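Local structure of dally-like protein (Drosophila melanogaster, 3ODN) at residues A[186-190]-A[293-297]. The protein is a glypican, probably a GPI-anchored cell-surface heparan sulfate proteoglycan, that acts in Hedgehog signalling, represented here by its helical core domain. The protein carries 2 engineered substitutions. Residues are numbered along the deposited sequence; the frame is centred on the assembly and turned at random.
Sequences LSVQI and LNIKI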
loop_
_atom_site.group_PDB
_atom_site.type_symbol
_atom_site.label_atom_id
_atom_site.label_comp_id
_atom_site.label_asym_id
_atom_site.label_seq_id
_atom_site.Cartn_x
_atom_site.Cartn_y
_atom_site.Cartn_z
ATOM N N LEU A 186 7.150 22.882 2.380
ATOM C CA LEU A 186 6.577 22.011 3.420
ATOM C C LEU A 186 5.254 21.367 3.036
ATOM O O LEU A 186 5.048 20.190 3.318
ATOM C CB LEU A 186 6.471 22.781 4.752
ATOM C CG LEU A 186 6.070 22.007 6.004
ATOM C CD1 LEU A 186 6.951 20.792 6.223
ATOM C CD2 LEU A 186 6.041 22.928 7.236
ATOM N N SER A 187 4.372 22.135 2.396
ATOM C CA SER A 187 3.046 21.716 1.955
ATOM C C SER A 187 3.104 20.622 0.917
ATOM O O SER A 187 2.267 19.744 0.938
ATOM C CB SER A 187 2.247 22.909 1.431
ATOM O OG SER A 187 2.796 23.385 0.214
ATOM N N VAL A 188 4.087 20.682 0.010
ATOM C CA VAL A 188 4.323 19.681 -1.025
ATOM C C VAL A 188 4.880 18.400 -0.357
ATOM O O VAL A 188 4.409 17.311 -0.689
ATOM C CB VAL A 188 5.151 20.253 -2.223
ATOM C CG1 VAL A 188 5.587 19.168 -3.201
ATOM C CG2 VAL A 188 4.361 21.336 -2.965
ATOM N N GLN A 189 5.771 18.532 0.662
ATOM C CA GLN A 189 6.301 17.387 1.435
ATOM C C GLN A 189 5.180 16.690 2.202
ATOM O O GLN A 189 5.107 15.485 2.157
ATOM C CB GLN A 189 7.404 17.803 2.429
ATOM C CG GLN A 189 8.745 18.161 1.804
ATOM C CD GLN A 189 9.732 18.617 2.859
ATOM O OE1 GLN A 189 10.235 17.817 3.662
ATOM N NE2 GLN A 189 10.033 19.914 2.891
ATOM N N ILE A 190 4.314 17.451 2.908
ATOM C CA ILE A 190 3.180 16.916 3.668
ATOM C C ILE A 190 2.240 16.151 2.745
ATOM O O ILE A 190 1.881 15.032 3.067
ATOM C CB ILE A 190 2.458 18.030 4.503
ATOM C CG1 ILE A 190 3.252 18.331 5.779
ATOM C CG2 ILE A 190 1.002 17.637 4.879
ATOM C CD1 ILE A 190 3.219 19.753 6.198
ATOM N N LEU A 293 8.490 18.243 12.718
ATOM C CA LEU A 293 7.505 19.220 12.247
ATOM C C LEU A 293 7.492 20.500 13.091
ATOM O O LEU A 293 7.353 21.593 12.533
ATOM C CB LEU A 293 6.101 18.596 12.086
ATOM C CG LEU A 293 4.993 19.446 11.417
ATOM C CD1 LEU A 293 5.455 20.057 10.085
ATOM C CD2 LEU A 293 3.767 18.598 11.171
ATOM N N ASN A 294 7.740 20.364 14.403
ATOM C CA ASN A 294 7.830 21.490 15.337
ATOM C C ASN A 294 8.991 22.438 15.010
ATOM O O ASN A 294 8.788 23.658 15.031
ATOM C CB ASN A 294 7.845 21.017 16.787
ATOM C CG ASN A 294 8.874 19.971 17.148
ATOM O OD1 ASN A 294 9.816 19.667 16.398
ATOM N ND2 ASN A 294 8.737 19.436 18.353
ATOM N N ILE A 295 10.162 21.855 14.597
ATOM C CA ILE A 295 11.396 22.537 14.169
ATOM C C ILE A 295 11.155 23.282 12.849
ATOM O O ILE A 295 11.576 24.424 12.723
ATOM C CB ILE A 295 12.606 21.548 14.098
ATOM C CG1 ILE A 295 13.014 21.049 15.501
ATOM C CG2 ILE A 295 13.822 22.142 13.360
ATOM C CD1 ILE A 295 13.172 19.523 15.612
ATOM N N LYS A 296 10.464 22.652 11.879
ATOM C CA LYS A 296 10.159 23.272 10.573
ATOM C C LYS A 296 9.220 24.479 10.732
ATOM O O LYS A 296 9.381 25.473 10.032
ATOM C CB LYS A 296 9.542 22.253 9.606
ATOM C CG LYS A 296 10.454 21.095 9.232
ATOM C CD LYS A 296 9.615 19.883 8.766
ATOM C CE LYS A 296 10.376 18.896 7.911
ATOM N NZ LYS A 296 9.899 18.878 6.495
ATOM N N ILE A 297 8.248 24.393 11.652
ATOM C CA ILE A 297 7.297 25.478 11.882
ATOM C C ILE A 297 7.927 26.631 12.702
ATOM O O ILE A 297 7.675 27.799 12.388
ATOM C CB ILE A 297 5.873 24.963 12.305
ATOM C CG1 ILE A 297 5.287 24.069 11.189
ATOM C CG2 ILE A 297 4.899 26.127 12.668
ATOM C CD1 ILE A 297 4.161 23.264 11.548
#
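Leu186 reaches across from helix 182-214 to meet Leu293, Lys296 and Ile297 within the elongated alpha-helical bundle of the glypican core. Helices 182-214 and 293-306 run antiparallel here at 159°, and their local axes stay 12.8 Å apart, so side chains make the contact. The leucine's CG is anti to its own backbone nitrogen (chi1 -172°), which points it at helix 293-306; from CG the branches part, CD1 towards Lys296 and CD2 towards Leu293 and Ile297. CD2 meets the buried pair, 4.1 Å from Leu293 CD1 and 4.2 Å from Ile297 CG1, the isoleucine chain lying almost perpendicular to the leucine. Ile190, one turn on, adds a looser touch of its CD1 on Leu293 CD1. Phe144 of helix 136-155 packs on Leu186 and Phe118 of helix 115-131 on Ile297, so other helices of the bundle close round this apolar side.

Lys296 lies obliquely across Leu186 towards the partly exposed edge. Its CB stands 4.3 Å from Leu186 CD2; CG continues past the leucine at longer range; CD reaches CD1 at 3.8 Å. CE then leads on towards helix 182-214, and the bend at chi4 (-112°) brings NZ to 3.5 Å from Leu186 CD1. Cut back to an alanine here, the Leu186 side chain would probably leave a gap facing Leu293 and Ile297 and Lys296 CD without the methyl it packs on, setting the ammonium group freer to wander.

At the tip, the ammonium reaches the amide of Gln189. This amide is also tied weakly through NE2 to the backbone oxygen of Lys185, which may help settle its rotation. The polar link between the helices is itself weak: Lys296 NZ donates to Gln189 OE1 at 3.0 Å.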